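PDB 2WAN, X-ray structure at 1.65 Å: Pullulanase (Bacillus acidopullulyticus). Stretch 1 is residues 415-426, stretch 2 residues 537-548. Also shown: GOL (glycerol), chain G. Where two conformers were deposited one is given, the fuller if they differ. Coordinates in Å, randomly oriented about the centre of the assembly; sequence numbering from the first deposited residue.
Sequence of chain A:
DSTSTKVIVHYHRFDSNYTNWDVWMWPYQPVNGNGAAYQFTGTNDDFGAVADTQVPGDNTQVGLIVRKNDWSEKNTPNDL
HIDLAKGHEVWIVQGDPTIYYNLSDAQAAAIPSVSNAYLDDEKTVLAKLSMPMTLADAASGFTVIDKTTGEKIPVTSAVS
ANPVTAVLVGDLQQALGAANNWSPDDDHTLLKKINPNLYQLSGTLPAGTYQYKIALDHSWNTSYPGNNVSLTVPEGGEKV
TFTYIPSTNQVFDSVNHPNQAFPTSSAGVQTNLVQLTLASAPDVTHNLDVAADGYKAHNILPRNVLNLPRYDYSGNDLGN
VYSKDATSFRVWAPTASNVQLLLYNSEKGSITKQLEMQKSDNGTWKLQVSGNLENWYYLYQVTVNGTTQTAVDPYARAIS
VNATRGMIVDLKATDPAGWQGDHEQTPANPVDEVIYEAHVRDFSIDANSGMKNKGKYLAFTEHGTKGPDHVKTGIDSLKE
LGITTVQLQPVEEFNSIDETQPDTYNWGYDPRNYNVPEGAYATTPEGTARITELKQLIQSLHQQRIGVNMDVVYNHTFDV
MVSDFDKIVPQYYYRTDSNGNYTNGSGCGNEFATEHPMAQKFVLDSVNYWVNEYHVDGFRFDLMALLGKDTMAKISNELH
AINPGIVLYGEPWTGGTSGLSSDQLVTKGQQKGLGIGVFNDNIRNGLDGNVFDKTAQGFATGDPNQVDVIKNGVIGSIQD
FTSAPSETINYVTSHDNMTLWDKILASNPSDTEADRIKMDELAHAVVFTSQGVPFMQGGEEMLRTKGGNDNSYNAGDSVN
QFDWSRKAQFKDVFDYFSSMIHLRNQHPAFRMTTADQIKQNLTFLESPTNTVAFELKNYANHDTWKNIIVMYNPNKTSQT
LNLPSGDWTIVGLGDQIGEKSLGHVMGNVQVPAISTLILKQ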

# COMPACT_ATOMS: atom_id res chain seq x y z
N ASP A 415 22.93 1.17 -20.15
CA ASP A 415 21.80 1.08 -21.07
C ASP A 415 22.09 0.04 -22.14
O ASP A 415 23.19 0.03 -22.72
CB ASP A 415 21.55 2.42 -21.77
CG ASP A 415 21.00 3.50 -20.86
OD1 ASP A 415 20.57 3.23 -19.72
OD2 ASP A 415 21.01 4.67 -21.31
N PRO A 416 21.12 -0.85 -22.42
CA PRO A 416 21.35 -1.77 -23.52
C PRO A 416 21.25 -1.06 -24.87
O PRO A 416 20.72 0.05 -24.95
CB PRO A 416 20.22 -2.80 -23.37
CG PRO A 416 19.07 -1.98 -22.80
CD PRO A 416 19.79 -1.04 -21.80
N ALA A 417 21.77 -1.69 -25.92
CA ALA A 417 21.65 -1.15 -27.28
C ALA A 417 20.18 -0.98 -27.63
O ALA A 417 19.34 -1.83 -27.28
CB ALA A 417 22.36 -2.08 -28.29
N GLY A 418 19.87 0.13 -28.29
CA GLY A 418 18.50 0.38 -28.72
C GLY A 418 17.61 1.06 -27.69
O GLY A 418 16.48 1.42 -28.02
N TRP A 419 18.12 1.24 -26.47
CA TRP A 419 17.37 1.84 -25.35
C TRP A 419 16.79 3.22 -25.68
O TRP A 419 15.69 3.54 -25.23
CB TRP A 419 18.28 1.94 -24.14
CG TRP A 419 17.64 2.33 -22.81
CD1 TRP A 419 17.93 3.43 -22.06
CD2 TRP A 419 16.67 1.57 -22.06
NE1 TRP A 419 17.18 3.43 -20.90
CE2 TRP A 419 16.40 2.30 -20.87
CE3 TRP A 419 15.99 0.37 -22.29
CZ2 TRP A 419 15.48 1.85 -19.90
CZ3 TRP A 419 15.06 -0.08 -21.32
CH2 TRP A 419 14.82 0.66 -20.14
N GLN A 420 17.51 4.03 -26.47
CA GLN A 420 16.96 5.33 -26.87
C GLN A 420 15.70 5.26 -27.75
O GLN A 420 15.00 6.24 -27.90
CB GLN A 420 18.02 6.22 -27.54
CG GLN A 420 19.17 6.63 -26.62
CD GLN A 420 18.70 7.35 -25.37
OE1 GLN A 420 19.04 6.97 -24.25
NE2 GLN A 420 17.91 8.41 -25.55
N GLY A 421 15.43 4.09 -28.33
CA GLY A 421 14.22 3.88 -29.10
C GLY A 421 13.06 3.27 -28.32
O GLY A 421 12.00 3.05 -28.89
N ASP A 422 13.27 2.99 -27.03
CA ASP A 422 12.24 2.34 -26.20
C ASP A 422 11.03 3.27 -26.06
O ASP A 422 11.20 4.46 -25.83
CB ASP A 422 12.83 2.03 -24.83
CG ASP A 422 11.82 1.37 -23.91
OD1 ASP A 422 11.26 0.34 -24.31
OD2 ASP A 422 11.58 1.94 -22.82
N HIS A 423 9.83 2.72 -26.24
CA HIS A 423 8.58 3.47 -26.07
C HIS A 423 7.70 2.94 -24.91
O HIS A 423 7.42 1.74 -24.83
CB HIS A 423 7.79 3.48 -27.39
CG HIS A 423 6.58 4.36 -27.36
ND1 HIS A 423 5.30 3.89 -27.53
CD2 HIS A 423 6.47 5.70 -27.17
CE1 HIS A 423 4.44 4.90 -27.44
NE2 HIS A 423 5.13 6.00 -27.22
N GLU A 424 7.28 3.85 -24.03
CA GLU A 424 6.39 3.54 -22.90
C GLU A 424 5.08 2.87 -23.32
O GLU A 424 4.55 3.12 -24.41
CB GLU A 424 6.10 4.79 -22.06
CG GLU A 424 5.50 5.98 -22.83
CD GLU A 424 6.54 6.89 -23.49
OE1 GLU A 424 7.73 6.51 -23.64
OE2 GLU A 424 6.16 8.01 -23.88
N GLN A 425 4.58 2.03 -22.42
CA GLN A 425 3.34 1.32 -22.61
C GLN A 425 2.34 1.71 -21.51
O GLN A 425 2.13 0.98 -20.53
CB GLN A 425 3.59 -0.19 -22.65
CG GLN A 425 4.31 -0.67 -23.89
CD GLN A 425 3.57 -0.36 -25.18
OE1 GLN A 425 4.16 0.13 -26.14
NE2 GLN A 425 2.27 -0.65 -25.20
N THR A 426 1.78 2.90 -21.68
CA THR A 426 0.86 3.50 -20.72
C THR A 426 -0.38 3.90 -21.51
O THR A 426 -0.33 4.81 -22.34
CB THR A 426 1.48 4.75 -20.07
OG1 THR A 426 2.12 5.56 -21.07
CG2 THR A 426 2.55 4.35 -19.04
C1 GOL G . 12.65 -0.55 -31.02
O1 GOL G . 12.67 0.34 -32.12
C2 GOL G . 13.49 0.02 -29.88
O2 GOL G . 14.85 0.04 -30.25
C3 GOL G . 13.31 -0.87 -28.65
O3 GOL G . 14.10 -0.43 -27.57
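Stretch 2 (537-548) LIQSLHQQRIGV

Stretch 2 lies along stretch 1 as a helix that begins earlier in the chain and runs through His 542, followed by a turn and the start of a strand at Gly 547. Stretch 1 is mostly loop: a type II turn from Pro 416 to Trp 419 leads into a 3-10 segment, 419-421, and then an extended run. The two chains advance in the same sense, for Asp 422 faces Gln 539 (CA to CA 6.2 Å) and Gln 425 faces Gly 547 (CA to CA 4.8 Å).

The one direct hydrogen bond between the stretches runs from Gln 539 NE2 to Ala 417 O, 3.1 Å. With chi1 and chi2 both t, the glutamine is extended, and its amide reaches the turn, where NE2 donates directly to Ala 417 O while OE1 accepts from a water (2.8 Å from Gln 539 OE1) that also donates to that oxygen (2.7 Å from Ala 417 O). NE2 also donates to glycerol O3 (2.9 Å). Gly 418, at phi 87°, suits the turn because a CB would jam against the preceding carbonyl; its own O accepts from glycerol O3, 3.0 Å. A second water ties Asp 422 OD1 (2.6 Å) to Gln 539 O (2.9 Å).

Packing is largely edge-on at Trp 419, whose CZ3 lies 4.0 Å from Gln 539 CB and whose CH2 lies 4.5 Å from Ile 538 CG2. His 542 points toward stretch 1 and offers one ring face to its backbone, with His 423 O 3.5 Å from His 542 CG. Its ND1 makes a weak hydrogen bond to Ile 546 O (3.4 Å), bracing the turn.

Gln 425 folds over that turn, both chi1 and chi2 m: CG is 3.6 Å from His 542 ND1, and CB is 3.6 Å from Gly 547 CA. Glycine fits there, since a CB would clash with Gln 425 O.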

# COMPACT_ATOMS: atom_id res chain seq x y z
N LEU A 537 14.76 -6.74 -20.04
CA LEU A 537 13.40 -7.31 -19.82
C LEU A 537 12.32 -6.28 -20.21
O LEU A 537 11.39 -6.59 -20.98
CB LEU A 537 13.22 -7.75 -18.36
CG LEU A 537 11.84 -8.29 -17.91
CD1 LEU A 537 12.00 -9.15 -16.65
CD2 LEU A 537 10.83 -7.18 -17.60
N ILE A 538 12.44 -5.08 -19.66
CA ILE A 538 11.48 -4.00 -19.91
C ILE A 538 11.46 -3.62 -21.40
O ILE A 538 10.39 -3.49 -21.99
CB ILE A 538 11.81 -2.80 -19.00
CG1 ILE A 538 11.60 -3.20 -17.54
CG2 ILE A 538 10.98 -1.53 -19.38
CD1 ILE A 538 12.33 -2.27 -16.55
N GLN A 539 12.64 -3.48 -21.99
CA GLN A 539 12.75 -3.18 -23.42
C GLN A 539 12.03 -4.22 -24.28
O GLN A 539 11.31 -3.87 -25.25
CB GLN A 539 14.24 -3.10 -23.80
CG GLN A 539 14.52 -2.75 -25.24
CD GLN A 539 16.02 -2.66 -25.49
OE1 GLN A 539 16.81 -3.49 -25.00
NE2 GLN A 539 16.42 -1.67 -26.26
N SER A 540 12.23 -5.49 -23.94
CA SER A 540 11.65 -6.61 -24.68
C SER A 540 10.13 -6.59 -24.65
O SER A 540 9.48 -6.76 -25.67
CB SER A 540 12.13 -7.95 -24.11
OG SER A 540 11.53 -9.04 -24.80
N LEU A 541 9.59 -6.40 -23.45
CA LEU A 541 8.14 -6.37 -23.25
C LEU A 541 7.56 -5.17 -24.00
O LEU A 541 6.56 -5.33 -24.71
CB LEU A 541 7.76 -6.39 -21.77
CG LEU A 541 7.96 -7.76 -21.07
CD1 LEU A 541 7.69 -7.68 -19.59
CD2 LEU A 541 7.06 -8.85 -21.72
N HIS A 542 8.21 -4.02 -23.90
CA HIS A 542 7.74 -2.82 -24.61
C HIS A 542 7.69 -3.05 -26.12
O HIS A 542 6.75 -2.60 -26.77
CB HIS A 542 8.63 -1.60 -24.33
CG HIS A 542 8.46 -0.98 -22.97
ND1 HIS A 542 7.42 -1.26 -22.11
CD2 HIS A 542 9.19 -0.00 -22.38
CE1 HIS A 542 7.54 -0.51 -21.02
NE2 HIS A 542 8.60 0.28 -21.17
N GLN A 543 8.69 -3.75 -26.67
CA GLN A 543 8.71 -4.06 -28.11
C GLN A 543 7.50 -4.89 -28.53
O GLN A 543 7.13 -4.88 -29.70
CB GLN A 543 9.98 -4.80 -28.51
CG GLN A 543 11.20 -3.91 -28.70
CD GLN A 543 12.50 -4.71 -28.60
OE1 GLN A 543 12.49 -5.94 -28.51
NE2 GLN A 543 13.63 -4.00 -28.60
N GLN A 544 6.91 -5.61 -27.58
CA GLN A 544 5.70 -6.40 -27.87
C GLN A 544 4.42 -5.68 -27.40
O GLN A 544 3.35 -6.30 -27.30
CB GLN A 544 5.82 -7.83 -27.26
CG GLN A 544 7.07 -8.62 -27.72
CD GLN A 544 7.39 -8.48 -29.22
OE1 GLN A 544 8.53 -8.20 -29.60
NE2 GLN A 544 6.39 -8.67 -30.06
N ARG A 545 4.53 -4.38 -27.13
CA ARG A 545 3.42 -3.56 -26.66
C ARG A 545 2.84 -4.08 -25.33
O ARG A 545 1.61 -4.04 -25.08
CB ARG A 545 2.34 -3.41 -27.76
CG ARG A 545 2.92 -2.78 -29.05
CD ARG A 545 2.00 -2.94 -30.27
NE ARG A 545 1.68 -4.34 -30.57
CZ ARG A 545 2.50 -5.22 -31.15
NH1 ARG A 545 3.73 -4.88 -31.52
NH2 ARG A 545 2.08 -6.46 -31.36
N ILE A 546 3.74 -4.58 -24.48
CA ILE A 546 3.38 -5.02 -23.12
C ILE A 546 4.10 -4.11 -22.12
O ILE A 546 5.32 -3.92 -22.20
CB ILE A 546 3.75 -6.52 -22.88
CG1 ILE A 546 2.87 -7.42 -23.76
CG2 ILE A 546 3.54 -6.91 -21.39
CD1 ILE A 546 3.36 -8.90 -23.78
N GLY A 547 3.34 -3.58 -21.18
CA GLY A 547 3.87 -2.71 -20.13
C GLY A 547 4.39 -3.49 -18.94
O GLY A 547 4.14 -4.69 -18.80
N VAL A 548 5.11 -2.78 -18.06
CA VAL A 548 5.64 -3.39 -16.83
C VAL A 548 5.25 -2.56 -15.61
O VAL A 548 5.63 -1.39 -15.49
CB VAL A 548 7.18 -3.49 -16.87
CG1 VAL A 548 7.73 -4.05 -15.52
CG2 VAL A 548 7.63 -4.37 -18.02
O HOH W 1 18.88 -4.46 -26.67
O HOH W 2 11.60 -1.21 -26.31
O HOH W 3 0.44 -2.14 -23.10